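Local coordinates for protein Bcl-2 homolog (Gene 16?) (PDB 4MI8) that inhibits host apoptosis, interacting with BAK1 and BAX, and blocks starvation-induced autophagy by binding host BECN1, so supporting latency and chronic infection, at residues T46-F49 with R50-D54; V81-N85 with S86-V90; F18-V22 with S23-E27; G96-V99 with C100-L104; R70-S73 with K74-S78. All coordinates share one frame; numbering follows the deposited sequence.

Contact 1. Residues T46-F49 with R50-D54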
loop_
_atom_site.group_PDB
_atom_site.type_symbol
_atom_site.label_atom_id
_atom_site.label_comp_id
_atom_site.label_asym_id
_atom_site.label_seq_id
_atom_site.Cartn_x
_atom_site.Cartn_y
_atom_site.Cartn_z
ATOM N N THR A 46 -6.670 3.704 -1.729
ATOM C CA THR A 46 -5.435 4.517 -1.703
ATOM C C THR A 46 -5.638 5.883 -2.306
ATOM O O THR A 46 -5.066 6.856 -1.834
ATOM C CB THR A 46 -4.168 3.825 -2.310
ATOM O OG1 THR A 46 -4.312 3.610 -3.719
ATOM C CG2 THR A 46 -3.810 2.450 -1.622
ATOM N N GLN A 47 -6.444 5.986 -3.352
ATOM C CA GLN A 47 -6.690 7.283 -3.954
ATOM C C GLN A 47 -7.457 8.167 -3.008
ATOM O O GLN A 47 -7.184 9.359 -2.921
ATOM C CB GLN A 47 -7.395 7.108 -5.295
ATOM C CG GLN A 47 -6.441 6.587 -6.397
ATOM C CD GLN A 47 -7.178 6.146 -7.646
ATOM O OE1 GLN A 47 -8.301 5.638 -7.545
ATOM N NE2 GLN A 47 -6.549 6.296 -8.842
ATOM N N GLU A 48 -8.375 7.598 -2.274
ATOM C CA GLU A 48 -9.132 8.367 -1.285
ATOM C C GLU A 48 -8.212 8.828 -0.149
ATOM O O GLU A 48 -8.259 9.990 0.313
ATOM C CB GLU A 48 -10.187 7.494 -0.647
ATOM C CG GLU A 48 -11.461 7.415 -1.391
ATOM C CD GLU A 48 -12.068 8.813 -1.609
ATOM O OE1 GLU A 48 -12.450 9.463 -0.615
ATOM O OE2 GLU A 48 -12.160 9.278 -2.782
ATOM N N PHE A 49 -7.355 7.907 0.295
ATOM C CA PHE A 49 -6.406 8.225 1.383
ATOM C C PHE A 49 -5.436 9.350 0.895
ATOM O O PHE A 49 -5.175 10.312 1.594
ATOM C CB PHE A 49 -5.637 6.974 1.686
ATOM C CG PHE A 49 -4.572 7.137 2.741
ATOM C CD1 PHE A 49 -3.294 7.655 2.399
ATOM C CD2 PHE A 49 -4.804 6.657 4.084
ATOM C CE1 PHE A 49 -2.304 7.748 3.394
ATOM C CE2 PHE A 49 -3.789 6.762 5.050
ATOM C CZ PHE A 49 -2.543 7.320 4.720
ATOM N N ARG A 50 -4.924 9.245 -0.308
ATOM C CA ARG A 50 -4.066 10.315 -0.901
ATOM C C ARG A 50 -4.746 11.675 -1.037
ATOM O O ARG A 50 -4.099 12.692 -0.811
ATOM C CB ARG A 50 -3.544 9.867 -2.275
ATOM C CG ARG A 50 -2.468 10.808 -2.819
ATOM C CD ARG A 50 -1.106 10.550 -2.131
ATOM N NE ARG A 50 -0.582 9.192 -2.468
ATOM C CZ ARG A 50 0.062 8.900 -3.593
ATOM N NH1 ARG A 50 0.360 9.914 -4.441
ATOM N NH2 ARG A 50 0.499 7.647 -3.872
ATOM N N ARG A 51 -6.056 11.715 -1.333
ATOM C CA ARG A 51 -6.764 12.994 -1.410
ATOM C C ARG A 51 -6.789 13.678 -0.038
ATOM O O ARG A 51 -6.641 14.875 0.069
ATOM C CB ARG A 51 -8.208 12.828 -1.822
ATOM C CG ARG A 51 -8.468 12.698 -3.295
ATOM C CD ARG A 51 -9.976 12.554 -3.545
ATOM N NE ARG A 51 -10.721 13.810 -3.335
ATOM C CZ ARG A 51 -10.845 14.773 -4.251
ATOM N NH1 ARG A 51 -10.261 14.625 -5.438
ATOM N NH2 ARG A 51 -11.545 15.881 -3.985
ATOM N N HIS A 52 -6.952 12.913 1.023
ATOM C CA HIS A 52 -6.890 13.562 2.361
ATOM C C HIS A 52 -5.494 14.029 2.684
ATOM O O HIS A 52 -5.315 15.098 3.226
ATOM C CB HIS A 52 -7.319 12.583 3.453
ATOM C CG HIS A 52 -8.756 12.164 3.367
ATOM N ND1 HIS A 52 -9.776 12.988 3.710
ATOM C CD2 HIS A 52 -9.322 10.961 3.042
ATOM C CE1 HIS A 52 -10.944 12.360 3.543
ATOM N NE2 HIS A 52 -10.679 11.122 3.121
ATOM N N TYR A 53 -4.483 13.206 2.388
ATOM C CA TYR A 53 -3.137 13.650 2.615
ATOM C C TYR A 53 -2.892 14.970 1.876
ATOM O O TYR A 53 -2.394 15.922 2.478
ATOM C CB TYR A 53 -2.132 12.586 2.176
ATOM C CG TYR A 53 -0.672 13.034 2.313
ATOM C CD1 TYR A 53 -0.065 13.744 1.278
ATOM C CD2 TYR A 53 0.119 12.653 3.412
ATOM C CE1 TYR A 53 1.259 14.183 1.397
ATOM C CE2 TYR A 53 1.492 13.044 3.525
ATOM C CZ TYR A 53 2.026 13.807 2.508
ATOM O OH TYR A 53 3.323 14.232 2.525
ATOM N N ASP A 54 -3.205 15.005 0.593
ATOM C CA ASP A 54 -2.944 16.135 -0.272
ATOM C C ASP A 54 -3.713 17.371 0.129
ATOM O O ASP A 54 -3.336 18.429 -0.236
ATOM C CB ASP A 54 -3.297 15.834 -1.719
ATOM C CG ASP A 54 -2.283 14.962 -2.416
ATOM O OD1 ASP A 54 -1.214 14.727 -1.918
ATOM O OD2 ASP A 54 -2.576 14.501 -3.491
#
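The imidazole of H52 swings back over the preceding turn, bringing its CD2 to 3.1 Å from E48 O; CG beside the backbone N (chi1 -65°) directs the ring that way. That same carbonyl accepts H52 N at 3.3 Å, so ring carbon and amide crowd one oxygen. E48 and R51 run side by side in the same direction, their carboxylate and guanidinium planes about 16° apart, yet E48 OE2 stays 4.8 Å from R51 NE: opposite charges, not paired. R51 is poorly ordered, so this geometry is approximate. Regular i to i+4 bonds carry the backbone, R50 N to T46 O at 2.8 Å and Y53 N to F49 O at 3.1 Å. The R50 chain, bent at chi2 and chi3, brings NE to a salt bridge with D94, and Y53 OH bonds to A59 O. The bound Beclin 1 BH3 peptide packs on E48, F49, H52 and Y53, placing this part of helix 33-56 along the BH3-binding groove, while T46 and F49 lie against helix 86-103.

Contact 2. Residues V81-N85 with S86-V90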
loop_
_atom_site.group_PDB
_atom_site.type_symbol
_atom_site.label_atom_id
_atom_site.label_comp_id
_atom_site.label_asym_id
_atom_site.label_seq_id
_atom_site.Cartn_x
_atom_site.Cartn_y
_atom_site.Cartn_z
ATOM N N VAL A 81 2.977 0.755 14.727
ATOM C CA VAL A 81 3.446 0.680 16.139
ATOM C C VAL A 81 2.283 0.873 17.062
ATOM O O VAL A 81 1.850 -0.073 17.740
ATOM C CB VAL A 81 4.426 1.771 16.552
ATOM C CG1 VAL A 81 5.233 1.286 17.754
ATOM C CG2 VAL A 81 5.366 2.127 15.433
ATOM N N ASP A 82 1.767 2.098 17.047
ATOM C CA ASP A 82 0.671 2.481 17.920
ATOM C C ASP A 82 -0.685 1.769 17.663
ATOM O O ASP A 82 -1.437 1.583 18.603
ATOM C CB ASP A 82 0.528 4.009 17.923
ATOM C CG ASP A 82 0.163 4.559 16.555
ATOM O OD1 ASP A 82 0.900 4.327 15.546
ATOM O OD2 ASP A 82 -0.888 5.224 16.522
ATOM N N VAL A 83 -1.002 1.366 16.424
ATOM C CA VAL A 83 -2.281 0.652 16.141
ATOM C C VAL A 83 -2.301 -0.053 14.766
ATOM O O VAL A 83 -1.595 0.369 13.818
ATOM C CB VAL A 83 -3.509 1.603 16.268
ATOM C CG1 VAL A 83 -3.469 2.706 15.228
ATOM C CG2 VAL A 83 -4.826 0.838 16.205
ATOM N N ILE A 84 -3.096 -1.129 14.681
ATOM C CA ILE A 84 -3.439 -1.765 13.400
ATOM C C ILE A 84 -4.922 -1.595 13.107
ATOM O O ILE A 84 -5.796 -2.084 13.851
ATOM C CB ILE A 84 -3.183 -3.277 13.352
ATOM C CG1 ILE A 84 -1.933 -3.667 14.143
ATOM C CG2 ILE A 84 -3.168 -3.740 11.901
ATOM C CD1 ILE A 84 -0.632 -3.632 13.371
ATOM N N ASN A 85 -5.202 -0.889 12.022
ATOM C CA ASN A 85 -6.564 -0.829 11.535
ATOM C C ASN A 85 -6.543 -0.750 10.021
ATOM O O ASN A 85 -5.470 -0.730 9.407
ATOM C CB ASN A 85 -7.354 0.295 12.212
ATOM C CG ASN A 85 -6.850 1.690 11.839
ATOM O OD1 ASN A 85 -6.332 1.919 10.756
ATOM N ND2 ASN A 85 -7.018 2.639 12.752
ATOM N N SER A 86 -7.704 -0.729 9.388
ATOM C CA SER A 86 -7.671 -0.840 7.943
ATOM C C SER A 86 -7.198 0.433 7.280
ATOM O O SER A 86 -6.702 0.386 6.193
ATOM C CB SER A 86 -9.024 -1.281 7.419
ATOM O OG SER A 86 -9.987 -0.340 7.844
ATOM N N GLY A 87 -7.327 1.564 7.949
ATOM C CA GLY A 87 -6.847 2.825 7.457
ATOM C C GLY A 87 -5.336 2.860 7.428
ATOM O O GLY A 87 -4.736 3.480 6.506
ATOM N N ARG A 88 -4.679 2.235 8.436
ATOM C CA ARG A 88 -3.198 2.114 8.392
ATOM C C ARG A 88 -2.800 1.190 7.261
ATOM O O ARG A 88 -1.844 1.427 6.468
ATOM C CB ARG A 88 -2.627 1.636 9.736
ATOM C CG ARG A 88 -2.877 2.530 10.948
ATOM C CD ARG A 88 -2.292 3.936 10.748
ATOM N NE ARG A 88 -2.658 4.781 11.895
ATOM C CZ ARG A 88 -1.935 4.843 13.027
ATOM N NH1 ARG A 88 -0.801 4.131 13.154
ATOM N NH2 ARG A 88 -2.337 5.618 14.037
ATOM N N ILE A 89 -3.509 0.088 7.145
ATOM C CA ILE A 89 -3.298 -0.724 5.952
ATOM C C ILE A 89 -3.465 0.030 4.598
ATOM O O ILE A 89 -2.644 -0.156 3.649
ATOM C CB ILE A 89 -4.206 -1.933 5.986
ATOM C CG1 ILE A 89 -3.830 -2.695 7.296
ATOM C CG2 ILE A 89 -4.015 -2.736 4.668
ATOM C CD1 ILE A 89 -4.608 -3.957 7.561
ATOM N N VAL A 90 -4.492 0.870 4.463
ATOM C CA VAL A 90 -4.626 1.535 3.203
ATOM C C VAL A 90 -3.414 2.463 2.984
ATOM O O VAL A 90 -2.897 2.556 1.917
ATOM C CB VAL A 90 -5.895 2.403 3.210
ATOM C CG1 VAL A 90 -5.908 3.349 1.989
ATOM C CG2 VAL A 90 -7.127 1.510 3.319
#
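R88 reaches back from the first turn of helix 86-103 to grip D82 end-on, one terminal nitrogen to each carboxylate oxygen: NH1 to D82 OD1 at 2.9 Å and NH2 to D82 OD2, also at 2.9 Å. Both oxygens are met on their syn side and lie near the guanidinium plane, but the two planar groups are twisted 33° apart. The arginine bends once, at chi2 (-59°), and then extends through chi3, which carries its end along the loop to the aspartate. V83 CG1 sits over one guanidinium face, 3.3 Å from R88 NH2. N85 holds its CG between its own N and carbonyl carbon (chi1 67°), turning OD1 over the helix start, where it accepts R88 N at 2.9 Å with the donor almost in line with the side-chain C=O. This is an N-cap bond. The N85 main chain also takes part, its O accepting I89 N at 3.1 Å and touching I89 CG1. R88 NH1 has a further acceptor in L79 O. In the bound peptide, an acidic side chain salt-bridges R88 NE and a basic one salt-bridges D82 OD1. The D82-R88 pair therefore belongs to a chain of alternating charges: the end-on grip fixes the rotation of the guanidinium while NE meets the peptide acid, and the opposite charges would probably favour the ionised forms of both.

Contact 3. Residues F18-V22 with S23-E27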
loop_
_atom_site.group_PDB
_atom_site.type_symbol
_atom_site.label_atom_id
_atom_site.label_comp_id
_atom_site.label_asym_id
_atom_site.label_seq_id
_atom_site.Cartn_x
_atom_site.Cartn_y
_atom_site.Cartn_z
ATOM N N PHE A 18 -1.694 -6.081 -7.305
ATOM C CA PHE A 18 -1.865 -4.648 -6.975
ATOM C C PHE A 18 -0.675 -3.891 -7.514
ATOM O O PHE A 18 -0.878 -2.907 -8.222
ATOM C CB PHE A 18 -1.981 -4.396 -5.494
ATOM C CG PHE A 18 -1.921 -2.925 -5.106
ATOM C CD1 PHE A 18 -3.047 -2.086 -5.225
ATOM C CD2 PHE A 18 -0.709 -2.351 -4.638
ATOM C CE1 PHE A 18 -2.964 -0.735 -4.817
ATOM C CE2 PHE A 18 -0.636 -1.023 -4.236
ATOM C CZ PHE A 18 -1.756 -0.204 -4.328
ATOM N N LEU A 19 0.542 -4.334 -7.187
ATOM C CA LEU A 19 1.780 -3.643 -7.652
ATOM C C LEU A 19 1.947 -3.674 -9.200
ATOM O O LEU A 19 2.396 -2.677 -9.811
ATOM C CB LEU A 19 3.014 -4.212 -6.986
ATOM C CG LEU A 19 3.020 -4.103 -5.446
ATOM C CD1 LEU A 19 4.211 -4.911 -4.875
ATOM C CD2 LEU A 19 3.211 -2.661 -5.024
ATOM N N LYS A 20 1.611 -4.792 -9.824
ATOM C CA LYS A 20 1.772 -4.908 -11.293
ATOM C C LYS A 20 0.777 -3.963 -11.938
ATOM O O LYS A 20 1.132 -3.249 -12.905
ATOM C CB LYS A 20 1.568 -6.343 -11.814
ATOM C CG LYS A 20 2.589 -7.346 -11.299
ATOM C CD LYS A 20 2.453 -8.751 -11.924
ATOM C CE LYS A 20 3.659 -9.588 -11.483
ATOM N NZ LYS A 20 3.692 -11.084 -11.815
ATOM N N THR A 21 -0.448 -3.914 -11.386
ATOM C CA THR A 21 -1.491 -3.022 -11.935
ATOM C C THR A 21 -1.061 -1.574 -11.840
ATOM O O THR A 21 -1.169 -0.882 -12.820
ATOM C CB THR A 21 -2.897 -3.203 -11.283
ATOM O OG1 THR A 21 -3.417 -4.526 -11.494
ATOM C CG2 THR A 21 -3.895 -2.250 -11.873
ATOM N N VAL A 22 -0.596 -1.094 -10.680
ATOM C CA VAL A 22 -0.255 0.316 -10.538
ATOM C C VAL A 22 1.059 0.613 -11.263
ATOM O O VAL A 22 1.342 1.769 -11.644
ATOM C CB VAL A 22 -0.191 0.820 -9.061
ATOM C CG1 VAL A 22 -1.506 0.553 -8.312
ATOM C CG2 VAL A 22 1.003 0.232 -8.306
ATOM N N SER A 23 1.877 -0.426 -11.469
ATOM C CA SER A 23 3.050 -0.300 -12.353
ATOM C C SER A 23 2.739 -0.430 -13.855
ATOM O O SER A 23 3.590 -0.155 -14.701
ATOM C CB SER A 23 4.121 -1.294 -11.949
ATOM O OG SER A 23 4.574 -0.927 -10.675
ATOM N N LYS A 24 1.517 -0.838 -14.181
ATOM C CA LYS A 24 1.110 -0.995 -15.582
ATOM C C LYS A 24 1.926 -2.092 -16.274
ATOM O O LYS A 24 2.399 -1.884 -17.382
ATOM C CB LYS A 24 1.243 0.326 -16.351
ATOM C CG LYS A 24 0.342 1.425 -15.839
ATOM C CD LYS A 24 0.983 2.760 -16.194
ATOM C CE LYS A 24 -0.028 3.899 -16.412
ATOM N NZ LYS A 24 -0.276 4.197 -17.866
ATOM N N VAL A 25 2.107 -3.234 -15.605
ATOM C CA VAL A 25 2.700 -4.416 -16.207
ATOM C C VAL A 25 1.770 -5.649 -16.105
ATOM O O VAL A 25 2.218 -6.808 -16.007
ATOM C CB VAL A 25 4.107 -4.716 -15.660
ATOM C CG1 VAL A 25 5.017 -3.566 -15.960
ATOM C CG2 VAL A 25 4.101 -5.023 -14.168
ATOM N N GLU A 26 0.464 -5.404 -16.137
ATOM C CA GLU A 26 -0.504 -6.482 -16.294
ATOM C C GLU A 26 -1.780 -5.925 -16.914
ATOM O O GLU A 26 -2.445 -5.075 -16.309
ATOM C CB GLU A 26 -0.812 -7.167 -14.954
ATOM C CG GLU A 26 -0.930 -8.678 -15.091
ATOM C CD GLU A 26 -0.969 -9.422 -13.737
ATOM O OE1 GLU A 26 -1.242 -8.759 -12.702
ATOM O OE2 GLU A 26 -0.732 -10.684 -13.696
ATOM N N GLU A 27 -2.092 -6.411 -18.124
ATOM C CA GLU A 27 -3.368 -6.163 -18.820
ATOM C C GLU A 27 -4.555 -6.596 -17.980
ATOM O O GLU A 27 -4.568 -7.696 -17.374
ATOM C CB GLU A 27 -3.431 -6.932 -20.130
ATOM C CG GLU A 27 -3.743 -6.108 -21.362
ATOM C CD GLU A 27 -2.518 -5.358 -21.859
ATOM O OE1 GLU A 27 -1.725 -4.872 -20.995
ATOM O OE2 GLU A 27 -2.358 -5.263 -23.104
#
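Hydrogen bonds close the end of helix 8-23 around S23. L19 O accepts twice from that residue, S23 N at 2.8 Å and S23 OG at 2.9 Å, the two donors arriving from opposite faces of the carbonyl plane. The hydroxyl can fold back because OG lies beside its own N (chi1 -66°). K24 then takes positive phi (64°), and V25 N bonds nearly straight to K20 O at 2.9 Å; K24 N reaches T21 O at 3.0 Å from above the carbonyl plane. These last two bonds, with the positive phi of K24, make a Schellman motif. Packing follows the same reversal: V25 CG2 crosses the K20 chain at 3.7 Å from its CB, and E26 OE1 lies 3.8 Å from K20 CD. K20 NZ and E26 OE2 are opposite charges 4.8 Å apart, not in contact. W109 packs on L19, K20 and V25. L19 and S23 face helix 111-126 as well as C100 of helix 86-103, and T21 lies against V39 and I43 of helix 33-56.

Contact 4. Residues G96-V99 with C100-L104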
loop_
_atom_site.group_PDB
_atom_site.type_symbol
_atom_site.label_atom_id
_atom_site.label_comp_id
_atom_site.label_asym_id
_atom_site.label_seq_id
_atom_site.Cartn_x
_atom_site.Cartn_y
_atom_site.Cartn_z
ATOM N N GLY A 96 3.252 1.927 -1.037
ATOM C CA GLY A 96 3.730 1.019 -2.124
ATOM C C GLY A 96 3.299 1.551 -3.502
ATOM O O GLY A 96 4.041 1.406 -4.480
ATOM N N ARG A 97 2.103 2.149 -3.608
ATOM C CA ARG A 97 1.669 2.704 -4.875
ATOM C C ARG A 97 2.527 3.878 -5.291
ATOM O O ARG A 97 2.826 4.017 -6.472
ATOM C CB ARG A 97 0.222 3.169 -4.814
ATOM C CG ARG A 97 -0.269 3.755 -6.126
ATOM C CD ARG A 97 -1.789 4.112 -6.153
ATOM N NE ARG A 97 -2.121 5.179 -5.203
ATOM C CZ ARG A 97 -2.505 6.418 -5.575
ATOM N NH1 ARG A 97 -2.652 6.746 -6.850
ATOM N NH2 ARG A 97 -2.832 7.330 -4.684
ATOM N N TYR A 98 2.894 4.737 -4.311
ATOM C CA TYR A 98 3.769 5.874 -4.570
ATOM C C TYR A 98 5.095 5.334 -5.127
ATOM O O TYR A 98 5.517 5.776 -6.189
ATOM C CB TYR A 98 4.088 6.688 -3.299
ATOM C CG TYR A 98 4.919 7.944 -3.640
ATOM C CD1 TYR A 98 4.277 9.122 -4.062
ATOM C CD2 TYR A 98 6.338 7.953 -3.581
ATOM C CE1 TYR A 98 4.995 10.272 -4.413
ATOM C CE2 TYR A 98 7.069 9.110 -3.920
ATOM C CZ TYR A 98 6.377 10.268 -4.332
ATOM O OH TYR A 98 7.005 11.452 -4.695
ATOM N N VAL A 99 5.763 4.434 -4.397
ATOM C CA VAL A 99 7.040 3.890 -4.849
ATOM C C VAL A 99 6.936 3.405 -6.325
ATOM O O VAL A 99 7.670 3.904 -7.197
ATOM C CB VAL A 99 7.558 2.747 -3.978
ATOM C CG1 VAL A 99 8.841 2.183 -4.600
ATOM C CG2 VAL A 99 7.819 3.244 -2.574
ATOM N N CYS A 100 5.999 2.509 -6.623
ATOM C CA CYS A 100 5.788 2.096 -8.019
ATOM C C CYS A 100 5.619 3.263 -8.953
ATOM O O CYS A 100 6.150 3.229 -10.044
ATOM C CB CYS A 100 4.568 1.232 -8.208
ATOM S SG CYS A 100 4.738 -0.357 -7.399
ATOM N N GLU A 101 4.833 4.247 -8.596
ATOM C CA GLU A 101 4.374 5.181 -9.587
ATOM C C GLU A 101 5.303 6.371 -9.769
ATOM O O GLU A 101 5.138 7.133 -10.691
ATOM C CB GLU A 101 2.949 5.656 -9.281
ATOM C CG GLU A 101 1.832 4.698 -9.615
ATOM C CD GLU A 101 0.449 5.250 -9.351
ATOM O OE1 GLU A 101 0.288 6.217 -8.635
ATOM O OE2 GLU A 101 -0.505 4.715 -9.863
ATOM N N GLU A 102 6.268 6.534 -8.885
ATOM C CA GLU A 102 7.136 7.690 -8.963
ATOM C C GLU A 102 8.569 7.491 -8.628
ATOM O O GLU A 102 9.369 8.304 -8.986
ATOM C CB GLU A 102 6.640 8.810 -8.097
ATOM C CG GLU A 102 5.977 9.897 -8.901
ATOM C CD GLU A 102 4.505 9.867 -8.763
ATOM O OE1 GLU A 102 4.045 9.425 -7.713
ATOM O OE2 GLU A 102 3.810 10.276 -9.686
ATOM N N VAL A 103 8.894 6.435 -7.922
ATOM C CA VAL A 103 10.263 6.151 -7.625
ATOM C C VAL A 103 10.826 5.144 -8.615
ATOM O O VAL A 103 11.689 5.496 -9.386
ATOM C CB VAL A 103 10.420 5.706 -6.200
ATOM C CG1 VAL A 103 11.828 5.255 -5.933
ATOM C CG2 VAL A 103 10.033 6.837 -5.288
ATOM N N LEU A 104 10.306 3.915 -8.603
ATOM C CA LEU A 104 10.679 2.870 -9.542
ATOM C C LEU A 104 10.463 3.262 -11.005
ATOM O O LEU A 104 9.608 4.053 -11.365
ATOM C CB LEU A 104 9.921 1.574 -9.246
ATOM C CG LEU A 104 10.043 1.002 -7.838
ATOM C CD1 LEU A 104 9.578 -0.447 -7.821
ATOM C CD2 LEU A 104 11.472 1.101 -7.324
HETATM O O HOH W 1 -3.361 4.931 -9.394
#
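V99 O is gripped by two backbone donors, V103 N at 2.9 Å and L104 N at 3.0 Å, which approach from opposite faces of its carbonyl plane; E102 N adds a weak third bond. The i to i+5 reach of L104 marks the widening of the last turn into a pi-type turn. One turn earlier in the chain the ordinary i to i+4 pattern holds, with C100 N to G96 O at 3.1 Å. R97 and E101 form a salt bridge of charges alone: E101 OE1 is 3.5 Å from R97 NH1 but well out of the guanidinium plane, and the two planes stand 74° apart. A water makes up the directed link, accepting from R97 NH1 and donating to E101 OE2 at 2.9 Å. R97 NH2 has its own salt bridge with D94. The Y98 ring, carried out with CG anti to N (chi1 -175°), offers a face to E102 CB, a CH-pi contact 4.2 Å from the centroid and 18° off the normal. V103 CG2 touches Y98 CE2, and V99 CG1 meets L104 CG at 3.7 Å. W68 packs on V99, V103 and L104, while C100 faces L19 and V22 of helix 8-23. The arrangement is that of a pi-type C-terminal turn ending the central helix of the all-helical Bcl-2 fold, buried on the side of V99, C100 and L104.

Contact 5. Residues R70-S73 with K74-S78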
loop_
_atom_site.group_PDB
_atom_site.type_symbol
_atom_site.label_atom_id
_atom_site.label_comp_id
_atom_site.label_asym_id
_atom_site.label_seq_id
_atom_site.Cartn_x
_atom_site.Cartn_y
_atom_site.Cartn_z
ATOM N N ARG A 70 16.455 1.256 1.970
ATOM C CA ARG A 70 16.853 0.859 3.331
ATOM C C ARG A 70 15.811 1.174 4.406
ATOM O O ARG A 70 15.783 0.528 5.445
ATOM C CB ARG A 70 18.211 1.495 3.685
ATOM C CG ARG A 70 18.900 0.942 4.951
ATOM C CD ARG A 70 20.431 1.168 5.032
ATOM N NE ARG A 70 20.963 1.018 6.402
ATOM C CZ ARG A 70 22.253 1.001 6.756
ATOM N NH1 ARG A 70 23.219 1.115 5.862
ATOM N NH2 ARG A 70 22.592 0.854 8.027
ATOM N N ASP A 71 14.937 2.149 4.127
ATOM C CA ASP A 71 13.985 2.694 5.105
ATOM C C ASP A 71 12.555 2.185 5.030
ATOM O O ASP A 71 11.750 2.484 5.937
ATOM C CB ASP A 71 13.903 4.216 4.961
ATOM C CG ASP A 71 15.262 4.904 5.087
ATOM O OD1 ASP A 71 16.267 4.248 5.464
ATOM O OD2 ASP A 71 15.317 6.122 4.798
ATOM N N LEU A 72 12.203 1.469 3.954
ATOM C CA LEU A 72 10.803 1.134 3.755
ATOM C C LEU A 72 10.294 0.365 4.943
ATOM O O LEU A 72 9.228 0.669 5.456
ATOM C CB LEU A 72 10.507 0.392 2.434
ATOM C CG LEU A 72 9.037 0.525 1.947
ATOM C CD1 LEU A 72 8.442 1.926 2.160
ATOM C CD2 LEU A 72 8.891 0.152 0.493
ATOM N N SER A 73 11.066 -0.600 5.419
ATOM C CA SER A 73 10.576 -1.461 6.501
ATOM C C SER A 73 10.455 -0.692 7.836
ATOM O O SER A 73 9.675 -1.060 8.748
ATOM C CB SER A 73 11.441 -2.716 6.640
ATOM O OG SER A 73 12.823 -2.414 6.476
ATOM N N LYS A 74 11.196 0.407 7.913
ATOM C CA LYS A 74 11.199 1.276 9.101
ATOM C C LYS A 74 9.878 2.103 9.041
ATOM O O LYS A 74 9.050 2.034 9.974
ATOM C CB LYS A 74 12.475 2.140 9.103
ATOM C CG LYS A 74 13.209 2.320 10.433
ATOM C CD LYS A 74 14.014 1.096 10.832
ATOM C CE LYS A 74 15.159 1.512 11.773
ATOM N NZ LYS A 74 15.810 0.473 12.654
ATOM N N LEU A 75 9.640 2.791 7.913
ATOM C CA LEU A 75 8.338 3.414 7.698
ATOM C C LEU A 75 7.217 2.459 8.053
ATOM O O LEU A 75 6.352 2.828 8.853
ATOM C CB LEU A 75 8.134 3.933 6.277
ATOM C CG LEU A 75 6.745 4.625 6.038
ATOM C CD1 LEU A 75 6.472 5.792 6.996
ATOM C CD2 LEU A 75 6.759 5.107 4.622
ATOM N N PHE A 76 7.265 1.211 7.532
ATOM C CA PHE A 76 6.112 0.290 7.711
ATOM C C PHE A 76 5.928 0.006 9.172
ATOM O O PHE A 76 4.800 0.029 9.677
ATOM C CB PHE A 76 6.202 -1.031 6.918
ATOM C CG PHE A 76 6.011 -0.893 5.410
ATOM C CD1 PHE A 76 5.218 0.155 4.831
ATOM C CD2 PHE A 76 6.574 -1.826 4.566
ATOM C CE1 PHE A 76 5.024 0.221 3.420
ATOM C CE2 PHE A 76 6.413 -1.743 3.183
ATOM C CZ PHE A 76 5.625 -0.734 2.605
ATOM N N THR A 77 7.034 -0.272 9.874
ATOM C CA THR A 77 6.913 -0.562 11.303
ATOM C C THR A 77 6.353 0.635 12.138
ATOM O O THR A 77 5.490 0.408 13.002
ATOM C CB THR A 77 8.207 -1.233 11.900
ATOM O OG1 THR A 77 9.367 -0.536 11.430
ATOM C CG2 THR A 77 8.319 -2.754 11.469
ATOM N N SER A 78 6.784 1.881 11.878
ATOM C CA SER A 78 6.171 3.034 12.614
ATOM C C SER A 78 4.706 3.172 12.326
ATOM O O SER A 78 3.885 3.311 13.241
ATOM C CB SER A 78 6.905 4.398 12.485
ATOM O OG SER A 78 7.160 4.809 11.148
#
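L72 lies across the ring of F76, which follows it by one turn in helix 68-81 of the Bcl-2 fold, and the backbone is bonded i to i+4. D71 O takes L75 N at 2.9 Å, almost in line with the D71 C=O, plus a weak bond from K74 N. L72 O accepts F76 N at 2.9 Å in its carbonyl plane and also lies over one face of the F76 ring. For S73 O the donor is T77 N, at 3.0 Å and above the carbonyl plane. T77 OG1, held between its N and carbonyl carbon (chi1 45°), lies 2.8 Å from S73 O and 3.0 Å from K74 O; which takes its proton is not settled. S78 OG and S78 O bond to side chains of the bound peptide, which also packs on K74 and L75. Inward, F76 meets the rings of F92 and F123. Over the F76 face, L72 CG makes a CH-pi contact, 4.0 Å from the ring centroid and 29° off its normal.

From the N terminus the contacts run in series, 3, 1, 5, 2, 4, without nesting or crossing. Contact 3 ends helix 8-23, before the loop to helix 33-56, where contact 1 lies. Contact 5 spans a turn of helix 68-81; a short gap leads to contact 2, which closes the loop onto helix 86-103. Contact 4 ends that helix, about 20 Å from contact 2 between centres. Helix 86-103 ties the set together: contact 1 touches contact 2 through F49 and V90 and contact 4 through T46 and R97, C100 joins contact 4 to contact 3, and L72, L75 and F76 of contact 5 pack on V95. The bound peptide meets contacts 1, 2 and 5.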